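Local coordinates for protein HTH-type transcriptional regulator PrpR (Mycobacterium tuberculosis, PDB 6D2S) that regulates, as a DNA-binding transcription factor, the genes for short-chain fatty acid breakdown through the glyoxylate and methylcitrate cycles, at residues A[9-14]-A[124-129]; A[19-24]-A[102-107]; A[182-187]-A[196-201]. All coordinates share one frame; numbering follows the deposited sequence.

Contact 1 of 3, residues A[9-14]-A[124-129]. With CA (calcium ion), chain B.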
loop_
_atom_site.group_PDB
_atom_site.type_symbol
_atom_site.label_atom_id
_atom_site.label_comp_id
_atom_site.label_asym_id
_atom_site.label_seq_id
_atom_site.Cartn_x
_atom_site.Cartn_y
_atom_site.Cartn_z
ATOM N N ASP A 9 0.012 -9.185 13.309
ATOM C CA ASP A 9 -0.077 -10.643 13.257
ATOM C C ASP A 9 -1.200 -11.093 12.329
ATOM O O ASP A 9 -1.055 -12.089 11.605
ATOM C CB ASP A 9 -0.276 -11.233 14.654
ATOM C CG ASP A 9 -0.124 -12.745 14.658
ATOM O OD1 ASP A 9 0.784 -13.247 13.960
ATOM O OD2 ASP A 9 -0.889 -13.452 15.342
ATOM N N PHE A 10 -2.329 -10.379 12.339
ATOM C CA PHE A 10 -3.444 -10.719 11.459
ATOM C C PHE A 10 -2.990 -10.767 9.999
ATOM O O PHE A 10 -3.282 -11.722 9.263
ATOM C CB PHE A 10 -4.574 -9.701 11.652
ATOM C CG PHE A 10 -5.765 -9.934 10.767
ATOM C CD1 PHE A 10 -6.833 -10.695 11.211
ATOM C CD2 PHE A 10 -5.818 -9.385 9.490
ATOM C CE1 PHE A 10 -7.936 -10.912 10.392
ATOM C CE2 PHE A 10 -6.917 -9.606 8.662
ATOM C CZ PHE A 10 -7.969 -10.369 9.112
ATOM N N PHE A 11 -2.267 -9.741 9.558
ATOM C CA PHE A 11 -1.799 -9.760 8.178
ATOM C C PHE A 11 -0.673 -10.776 7.986
ATOM O O PHE A 11 -0.628 -11.455 6.952
ATOM C CB PHE A 11 -1.385 -8.359 7.737
ATOM C CG PHE A 11 -2.561 -7.474 7.359
ATOM C CD1 PHE A 11 -3.100 -7.521 6.081
ATOM C CD2 PHE A 11 -3.136 -6.620 8.295
ATOM C CE1 PHE A 11 -4.189 -6.705 5.737
ATOM C CE2 PHE A 11 -4.221 -5.820 7.966
ATOM C CZ PHE A 11 -4.746 -5.862 6.680
ATOM N N TYR A 12 0.213 -10.924 8.976
ATOM C CA TYR A 12 1.303 -11.896 8.869
ATOM C C TYR A 12 0.767 -13.305 8.638
ATOM O O TYR A 12 1.270 -14.053 7.780
ATOM C CB TYR A 12 2.169 -11.880 10.131
ATOM C CG TYR A 12 3.231 -12.953 10.106
ATOM C CD1 TYR A 12 4.400 -12.769 9.368
ATOM C CD2 TYR A 12 3.055 -14.165 10.761
ATOM C CE1 TYR A 12 5.382 -13.745 9.304
ATOM C CE2 TYR A 12 4.046 -15.155 10.698
ATOM C CZ TYR A 12 5.201 -14.931 9.963
ATOM O OH TYR A 12 6.181 -15.905 9.889
ATOM N N ASP A 13 -0.230 -13.696 9.430
ATOM C CA ASP A 13 -0.819 -15.027 9.329
ATOM C C ASP A 13 -1.458 -15.270 7.980
ATOM O O ASP A 13 -1.676 -16.428 7.606
ATOM C CB ASP A 13 -1.876 -15.216 10.418
ATOM C CG ASP A 13 -1.266 -15.338 11.788
ATOM O OD1 ASP A 13 -0.036 -15.537 11.847
ATOM O OD2 ASP A 13 -1.999 -15.220 12.798
ATOM N N ARG A 14 -1.786 -14.205 7.252
ATOM C CA ARG A 14 -2.409 -14.328 5.946
ATOM C C ARG A 14 -1.426 -14.036 4.814
ATOM O O ARG A 14 -1.853 -13.804 3.679
ATOM C CB ARG A 14 -3.642 -13.419 5.882
ATOM C CG ARG A 14 -4.817 -13.971 6.735
ATOM C CD ARG A 14 -5.820 -12.914 7.249
ATOM N NE ARG A 14 -6.795 -13.561 8.146
ATOM C CZ ARG A 14 -6.527 -13.921 9.400
ATOM N NH1 ARG A 14 -5.327 -13.678 9.917
ATOM N NH2 ARG A 14 -7.439 -14.541 10.143
ATOM N N ILE A 124 -10.096 -0.699 9.136
ATOM C CA ILE A 124 -9.530 0.382 8.336
ATOM C C ILE A 124 -8.369 -0.134 7.495
ATOM O O ILE A 124 -8.228 0.219 6.317
ATOM C CB ILE A 124 -9.101 1.556 9.234
ATOM C CG1 ILE A 124 -10.324 2.178 9.898
ATOM C CG2 ILE A 124 -8.380 2.624 8.401
ATOM C CD1 ILE A 124 -11.363 2.649 8.905
ATOM N N GLY A 125 -7.527 -0.984 8.081
ATOM C CA GLY A 125 -6.439 -1.569 7.314
ATOM C C GLY A 125 -6.920 -2.382 6.123
ATOM O O GLY A 125 -6.304 -2.355 5.057
ATOM N N LEU A 126 -8.025 -3.117 6.288
ATOM C CA LEU A 126 -8.566 -3.899 5.178
ATOM C C LEU A 126 -9.201 -3.004 4.121
ATOM O O LEU A 126 -9.092 -3.281 2.922
ATOM C CB LEU A 126 -9.584 -4.920 5.693
ATOM C CG LEU A 126 -8.905 -6.048 6.485
ATOM C CD1 LEU A 126 -9.937 -6.805 7.302
ATOM C CD2 LEU A 126 -8.179 -6.972 5.513
ATOM N N ALA A 127 -9.855 -1.917 4.533
ATOM C CA ALA A 127 -10.353 -0.973 3.533
ATOM C C ALA A 127 -9.200 -0.330 2.767
ATOM O O ALA A 127 -9.280 -0.154 1.542
ATOM C CB ALA A 127 -11.229 0.099 4.192
ATOM N N ASN A 128 -8.129 0.049 3.474
ATOM C CA ASN A 128 -6.933 0.547 2.796
ATOM C C ASN A 128 -6.346 -0.515 1.880
ATOM O O ASN A 128 -5.879 -0.200 0.778
ATOM C CB ASN A 128 -5.869 0.980 3.808
ATOM C CG ASN A 128 -6.230 2.250 4.536
ATOM O OD1 ASN A 128 -6.984 3.081 4.034
ATOM N ND2 ASN A 128 -5.689 2.408 5.727
ATOM N N TYR A 129 -6.302 -1.769 2.344
ATOM C CA TYR A 129 -5.823 -2.859 1.491
ATOM C C TYR A 129 -6.636 -2.940 0.203
ATOM O O TYR A 129 -6.081 -3.053 -0.905
ATOM C CB TYR A 129 -5.881 -4.197 2.259
ATOM C CG TYR A 129 -5.394 -5.380 1.430
ATOM C CD1 TYR A 129 -6.214 -5.960 0.477
ATOM C CD2 TYR A 129 -4.107 -5.901 1.607
ATOM C CE1 TYR A 129 -5.776 -7.026 -0.302
ATOM C CE2 TYR A 129 -3.655 -6.965 0.832
ATOM C CZ TYR A 129 -4.500 -7.525 -0.116
ATOM O OH TYR A 129 -4.071 -8.590 -0.883
HETATM CA CA CA B . -0.012 -15.540 14.253
#

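Contact 2 of 3, residues A[19-24]-A[102-107]. With NA (sodium ion), chain F.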
loop_
_atom_site.group_PDB
_atom_site.type_symbol
_atom_site.label_atom_id
_atom_site.label_comp_id
_atom_site.label_asym_id
_atom_site.label_seq_id
_atom_site.Cartn_x
_atom_site.Cartn_y
_atom_site.Cartn_z
ATOM N N HIS A 19 -7.191 -12.631 0.049
ATOM C CA HIS A 19 -7.626 -13.077 -1.273
ATOM C C HIS A 19 -9.000 -12.534 -1.645
ATOM O O HIS A 19 -9.201 -12.030 -2.758
ATOM C CB HIS A 19 -7.634 -14.605 -1.341
ATOM C CG HIS A 19 -7.999 -15.136 -2.691
ATOM N ND1 HIS A 19 -7.223 -14.908 -3.810
ATOM C CD2 HIS A 19 -9.067 -15.858 -3.110
ATOM C CE1 HIS A 19 -7.787 -15.488 -4.857
ATOM N NE2 HIS A 19 -8.909 -16.066 -4.462
ATOM N N ASP A 20 -9.979 -12.652 -0.745
ATOM C CA ASP A 20 -11.336 -12.272 -1.129
ATOM C C ASP A 20 -11.442 -10.785 -1.434
ATOM O O ASP A 20 -12.198 -10.386 -2.328
ATOM C CB ASP A 20 -12.334 -12.662 -0.034
ATOM C CG ASP A 20 -12.470 -14.162 0.121
ATOM O OD1 ASP A 20 -12.391 -14.883 -0.898
ATOM O OD2 ASP A 20 -12.637 -14.624 1.269
ATOM N N LEU A 21 -10.724 -9.940 -0.680
ATOM C CA LEU A 21 -10.752 -8.505 -0.945
ATOM C C LEU A 21 -9.945 -8.154 -2.179
ATOM O O LEU A 21 -10.332 -7.272 -2.952
ATOM C CB LEU A 21 -10.196 -7.723 0.239
ATOM C CG LEU A 21 -11.100 -7.317 1.380
ATOM C CD1 LEU A 21 -10.255 -6.450 2.326
ATOM C CD2 LEU A 21 -12.334 -6.580 0.861
ATOM N N ASP A 22 -8.788 -8.802 -2.344
ATOM C CA ASP A 22 -7.964 -8.563 -3.520
ATOM C C ASP A 22 -8.740 -8.912 -4.787
ATOM O O ASP A 22 -8.756 -8.141 -5.755
ATOM C CB ASP A 22 -6.671 -9.378 -3.407
ATOM C CG ASP A 22 -5.489 -8.697 -4.077
ATOM O OD1 ASP A 22 -5.532 -8.534 -5.311
ATOM O OD2 ASP A 22 -4.536 -8.314 -3.365
ATOM N N MET A 23 -9.398 -10.075 -4.792
ATOM C CA MET A 23 -10.194 -10.487 -5.949
ATOM C C MET A 23 -11.415 -9.598 -6.143
ATOM O O MET A 23 -11.802 -9.309 -7.283
ATOM C CB MET A 23 -10.630 -11.947 -5.786
ATOM C CG MET A 23 -9.487 -12.930 -5.796
ATOM S SD MET A 23 -8.871 -13.159 -7.484
ATOM C CE MET A 23 -10.189 -14.137 -8.212
ATOM N N ALA A 24 -12.061 -9.173 -5.049
ATOM C CA ALA A 24 -13.222 -8.299 -5.200
ATOM C C ALA A 24 -12.830 -6.978 -5.856
ATOM O O ALA A 24 -13.540 -6.477 -6.733
ATOM C CB ALA A 24 -13.888 -8.052 -3.847
ATOM N N ASP A 102 -19.673 -6.043 4.796
ATOM C CA ASP A 102 -19.942 -7.396 5.276
ATOM C C ASP A 102 -18.753 -8.315 5.028
ATOM O O ASP A 102 -18.405 -9.143 5.881
ATOM C CB ASP A 102 -21.187 -7.970 4.600
ATOM C CG ASP A 102 -22.482 -7.379 5.133
ATOM O OD1 ASP A 102 -22.454 -6.558 6.075
ATOM O OD2 ASP A 102 -23.546 -7.756 4.597
ATOM N N LEU A 103 -18.123 -8.191 3.856
ATOM C CA LEU A 103 -16.945 -8.997 3.560
ATOM C C LEU A 103 -15.809 -8.677 4.529
ATOM O O LEU A 103 -15.165 -9.580 5.072
ATOM C CB LEU A 103 -16.502 -8.766 2.110
ATOM C CG LEU A 103 -15.238 -9.522 1.681
ATOM C CD1 LEU A 103 -15.349 -11.018 1.980
ATOM C CD2 LEU A 103 -14.923 -9.302 0.193
ATOM N N ILE A 104 -15.538 -7.389 4.747
ATOM C CA ILE A 104 -14.496 -7.016 5.704
ATOM C C ILE A 104 -14.809 -7.587 7.087
ATOM O O ILE A 104 -13.936 -8.168 7.751
ATOM C CB ILE A 104 -14.320 -5.486 5.728
ATOM C CG1 ILE A 104 -13.617 -5.031 4.444
ATOM C CG2 ILE A 104 -13.520 -5.046 6.951
ATOM C CD1 ILE A 104 -13.550 -3.504 4.296
ATOM N N SER A 105 -16.059 -7.448 7.536
ATOM C CA SER A 105 -16.440 -8.003 8.835
ATOM C C SER A 105 -16.187 -9.502 8.896
ATOM O O SER A 105 -15.712 -10.018 9.916
ATOM C CB SER A 105 -17.909 -7.703 9.138
ATOM O OG SER A 105 -18.074 -6.316 9.360
ATOM N N SER A 106 -16.496 -10.224 7.814
ATOM C CA SER A 106 -16.289 -11.668 7.836
ATOM C C SER A 106 -14.810 -12.028 7.864
ATOM O O SER A 106 -14.429 -13.032 8.482
ATOM C CB SER A 106 -16.976 -12.331 6.641
ATOM O OG SER A 106 -16.279 -12.056 5.441
ATOM N N ILE A 107 -13.966 -11.232 7.209
ATOM C CA ILE A 107 -12.529 -11.492 7.235
ATOM C C ILE A 107 -11.965 -11.232 8.631
ATOM O O ILE A 107 -11.213 -12.049 9.180
ATOM C CB ILE A 107 -11.822 -10.641 6.163
ATOM C CG1 ILE A 107 -12.203 -11.126 4.759
ATOM C CG2 ILE A 107 -10.307 -10.698 6.350
ATOM C CD1 ILE A 107 -11.960 -10.083 3.665
HETATM NA NA NA F . -13.295 -16.809 1.615
HETATM O O HOH W 1 -11.695 -15.814 3.932
#

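Contact 3 of 3, residues A[182-187]-A[196-201]. With NA (sodium ion), chain G.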
loop_
_atom_site.group_PDB
_atom_site.type_symbol
_atom_site.label_atom_id
_atom_site.label_comp_id
_atom_site.label_asym_id
_atom_site.label_seq_id
_atom_site.Cartn_x
_atom_site.Cartn_y
_atom_site.Cartn_z
ATOM N N PRO A 182 9.022 -12.113 -3.073
ATOM C CA PRO A 182 8.652 -11.923 -1.661
ATOM C C PRO A 182 9.506 -10.830 -1.032
ATOM O O PRO A 182 10.735 -10.935 -1.001
ATOM C CB PRO A 182 8.935 -13.295 -1.025
ATOM C CG PRO A 182 9.361 -14.193 -2.128
ATOM C CD PRO A 182 9.728 -13.382 -3.310
ATOM N N PHE A 183 8.859 -9.774 -0.542
ATOM C CA PHE A 183 9.560 -8.633 0.039
ATOM C C PHE A 183 9.296 -8.524 1.535
ATOM O O PHE A 183 8.229 -8.903 2.024
ATOM C CB PHE A 183 9.130 -7.308 -0.601
ATOM C CG PHE A 183 9.616 -7.100 -2.010
ATOM C CD1 PHE A 183 10.955 -6.832 -2.267
ATOM C CD2 PHE A 183 8.714 -7.122 -3.075
ATOM C CE1 PHE A 183 11.393 -6.612 -3.562
ATOM C CE2 PHE A 183 9.141 -6.894 -4.373
ATOM C CZ PHE A 183 10.483 -6.642 -4.618
ATOM N N ILE A 184 10.294 -7.996 2.258
ATOM C CA ILE A 184 10.083 -7.375 3.562
ATOM C C ILE A 184 9.829 -5.895 3.329
ATOM O O ILE A 184 10.630 -5.222 2.669
ATOM C CB ILE A 184 11.308 -7.561 4.476
ATOM C CG1 ILE A 184 11.607 -9.040 4.720
ATOM C CG2 ILE A 184 11.117 -6.781 5.782
ATOM C CD1 ILE A 184 12.980 -9.268 5.318
ATOM N N PHE A 185 8.727 -5.383 3.866
ATOM C CA PHE A 185 8.396 -3.966 3.757
ATOM C C PHE A 185 8.744 -3.267 5.068
ATOM O O PHE A 185 8.352 -3.728 6.144
ATOM C CB PHE A 185 6.915 -3.794 3.417
ATOM C CG PHE A 185 6.426 -2.373 3.447
ATOM C CD1 PHE A 185 5.973 -1.802 4.632
ATOM C CD2 PHE A 185 6.385 -1.616 2.291
ATOM C CE1 PHE A 185 5.507 -0.494 4.659
ATOM C CE2 PHE A 185 5.907 -0.308 2.308
ATOM C CZ PHE A 185 5.473 0.254 3.492
ATOM N N VAL A 186 9.495 -2.169 4.984
ATOM C CA VAL A 186 9.913 -1.422 6.165
ATOM C C VAL A 186 9.600 0.050 5.954
ATOM O O VAL A 186 9.971 0.632 4.928
ATOM C CB VAL A 186 11.414 -1.607 6.471
ATOM C CG1 VAL A 186 11.831 -0.690 7.630
ATOM C CG2 VAL A 186 11.714 -3.052 6.808
ATOM N N ARG A 187 8.922 0.647 6.923
ATOM C CA ARG A 187 8.684 2.080 6.955
ATOM C C ARG A 187 9.176 2.626 8.287
ATOM O O ARG A 187 8.965 2.008 9.335
ATOM C CB ARG A 187 7.201 2.402 6.771
ATOM C CG ARG A 187 6.905 3.886 6.820
ATOM C CD ARG A 187 5.429 4.164 6.651
ATOM N NE ARG A 187 4.610 3.409 7.593
ATOM C CZ ARG A 187 4.536 3.672 8.894
ATOM N NH1 ARG A 187 5.247 4.665 9.411
ATOM N NH2 ARG A 187 3.758 2.941 9.678
ATOM N N LYS A 196 7.404 -2.944 10.313
ATOM C CA LYS A 196 8.015 -4.001 9.517
ATOM C C LYS A 196 6.954 -5.030 9.158
ATOM O O LYS A 196 6.176 -5.447 10.021
ATOM C CB LYS A 196 9.163 -4.670 10.280
ATOM C CG LYS A 196 9.919 -5.718 9.477
ATOM C CD LYS A 196 10.866 -6.517 10.359
ATOM C CE LYS A 196 12.023 -7.094 9.553
ATOM N NZ LYS A 196 12.924 -6.026 9.021
ATOM N N ARG A 197 6.926 -5.438 7.890
ATOM C CA ARG A 197 5.979 -6.436 7.412
ATOM C C ARG A 197 6.730 -7.501 6.628
ATOM O O ARG A 197 7.477 -7.181 5.700
ATOM C CB ARG A 197 4.890 -5.793 6.544
ATOM C CG ARG A 197 3.950 -4.877 7.317
ATOM C CD ARG A 197 3.250 -5.641 8.439
ATOM N NE ARG A 197 2.276 -4.833 9.173
ATOM C CZ ARG A 197 0.995 -4.714 8.835
ATOM N NH1 ARG A 197 0.180 -3.960 9.565
ATOM N NH2 ARG A 197 0.531 -5.347 7.766
ATOM N N GLN A 198 6.544 -8.760 7.008
ATOM C CA GLN A 198 7.219 -9.877 6.364
ATOM C C GLN A 198 6.205 -10.761 5.652
ATOM O O GLN A 198 5.108 -11.000 6.164
ATOM C CB GLN A 198 8.000 -10.710 7.381
ATOM C CG GLN A 198 8.990 -9.920 8.213
ATOM C CD GLN A 198 9.379 -10.654 9.480
ATOM O OE1 GLN A 198 10.437 -11.278 9.553
ATOM N NE2 GLN A 198 8.518 -10.585 10.488
ATOM N N SER A 199 6.572 -11.236 4.464
ATOM C CA SER A 199 5.771 -12.217 3.744
ATOM C C SER A 199 6.250 -13.641 3.993
ATOM O O SER A 199 5.458 -14.497 4.390
ATOM C CB SER A 199 5.782 -11.923 2.240
ATOM O OG SER A 199 7.104 -11.753 1.763
ATOM N N ALA A 200 7.542 -13.907 3.781
ATOM C CA ALA A 200 8.066 -15.265 3.839
ATOM C C ALA A 200 8.829 -15.579 5.117
ATOM O O ALA A 200 8.967 -16.758 5.455
ATOM C CB ALA A 200 8.990 -15.523 2.641
ATOM N N THR A 201 9.333 -14.566 5.821
ATOM C CA THR A 201 10.228 -14.767 6.946
ATOM C C THR A 201 9.448 -14.752 8.262
ATOM O O THR A 201 8.239 -14.522 8.302
ATOM C CB THR A 201 11.337 -13.708 6.942
ATOM O OG1 THR A 201 10.760 -12.395 6.910
ATOM C CG2 THR A 201 12.243 -13.886 5.722
HETATM NA NA NA G . 4.432 -16.050 5.468
HETATM O O HOH W 2 3.585 -13.761 6.079
HETATM O O HOH W 3 6.037 -15.871 6.842
HETATM O O HOH W 4 5.730 -17.097 3.759
#

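Contact 1 of 3, residues A[9-14]-A[124-129]
Phe-11 reaches across to Gly-125, Leu-126 and Tyr-129 between two helix segments whose axes come no closer than 12.3 Å and run at 47° to each other. At that spacing the gap is bridged by side chains. CZ and CE1 of Phe-11 do the touching; chi1 (-79°) sets CG beside the backbone N. Phe-11 CZ comes within 3.8 Å of Leu-126 CD2. The backbone of Gly-125 meets the same ring at its edge, with Gly-125 C 4.1 Å from Phe-11 CZ. One turn on from Gly-125, Tyr-129 CD2 lies 4.2 Å from Phe-11 CE1. Leu-126 also touches the neighbouring ring, its CD2 being 4.3 Å from Phe-10 CE2. One methyl therefore serves both phenylalanines.

Arg-14 stacks on the ring of Phe-10. Its guanidinium lies over one face of that ring, displaced toward the rim, with Phe-10 CE1 over the guanidinium centre. Arg-14 NH1 donates to Phe-10 O at 2.9 Å, on a lone pair in the carbonyl plane. Asp-9 and Asp-13, one helical turn apart, each grip a calcium ion with both carboxylate oxygens; Asp-13 OD1 is 2.4 Å from the calcium. The hydroxyl of Tyr-129 is hydrogen-bonded to the backbone N of Ile-18. The contact is buried helix-helix packing, joining helix 3-13 to helix 116-135 of the IrrE N-terminal-like domain.

Contact 2 of 3, residues A[19-24]-A[102-107]
Leu-21 and Leu-103 carry the apolar part of this contact. Their side chains slide past each other in opposite directions, and Leu-21 CD2 lies 3.8 Å from Leu-103 CD2. The same Leu-21 methyl meets Ile-104 CG1 at 4.1 Å, where the two side chains cross at about a right angle. Ile-107, one turn after Leu-103, brings its CD1 to 3.7 Å from Leu-21 CG. Leu-21 is thus touched at its branch point and at one methyl. Both methyls of Leu-103 touch helix 19-31. Leu-103 CD2 also approaches Ala-24 CB at 4.4 Å, and Leu-103 CD1 lies 4.0 Å from Asp-20 CB.

The segments are nearly antiparallel, at 158°, with axes 10.5 Å apart. They join helix 19-31 to helix 101-109, which lies in the IrrE N-terminal-like domain. Helix 116-135 packs against both, since Leu-126 touches Leu-21 and Ile-104. The apolar patch is therefore shared by three helices.

Asp-20 gives its aliphatic CB to Leu-103 and turns its carboxylate to a sodium ion, with Asp-20 OD2 bound to the sodium at 2.3 Å. A water also binds this sodium, at the longer distance of 3.0 Å. Within the partner helix, Ser-106 OG donates to Leu-103 O, and Ile-107 N donates to that same oxygen. Asp-22, on the same helix as Asp-20, forms salt bridges with Arg-169 and Arg-175.

Contact 3 of 3, residues A[182-187]-A[196-201]
Lys-196 lays its amino group against Ile-184 and Val-186 rather than against a polar partner. Lys-196 NZ lies 3.8 Å from Ile-184 CG2 and 3.9 Å from Val-186 CG2. The chain is extended until its last torsion, where a bend (chi4 67°) places NZ. The strands, 183-189 and 194-198, run antiparallel as the arms of a beta hairpin at one edge of a five-stranded sheet. Both lie in the short-chain fatty acyl coenzyme A regulator C-terminal region; the chain is a fragment of the full regulator. Phe-185 and Arg-197 form a hydrogen-bonded pair: Phe-185 N to Arg-197 O is 2.9 Å, and Arg-197 N to Phe-185 O is 2.8 Å. Val-186 and Lys-196 are the next, non-hydrogen-bonded pair.

Further along, Ser-199 OG donates to Phe-183 O at 3.1 Å. It approaches from above the carbonyl plane, by 44°. Pro-182 CB packs on the same hydroxyl oxygen and on Ala-200 CB. Ser-199 O binds a sodium ion at 2.1 Å, with three waters and Asn-15.

The contact buries Lys-196 NZ, which has no polar partner in the model. If charged there, the amine would pay a desolvation cost, which could lower its pKa.

How the contacts relate
Contacts 1 and 2 form one continuous helical packing, with centres 11 Å apart. Contact 2 is nested inside the chain loop closed by contact 1. Phe-10 CZ packs on Ile-107 CG2 at 3.6 Å, and Tyr-129 OH makes a weak hydrogen bond to Asp-22 OD2. Contact 1 also meets the hairpin of contact 3, whose centre is 13 Å away. There Tyr-12 OH probably hydrogen-bonds to Thr-201 O at 2.9 Å, and Phe-11 CB packs on Arg-197 NH2. Helix 3-13 touches both the helical packing and the hairpin. Contacts 2 and 3 do not touch; their nearest atoms are about 12 Å apart. Each contact has its own metal ion: calcium at contact 1, sodium at contacts 2 and 3.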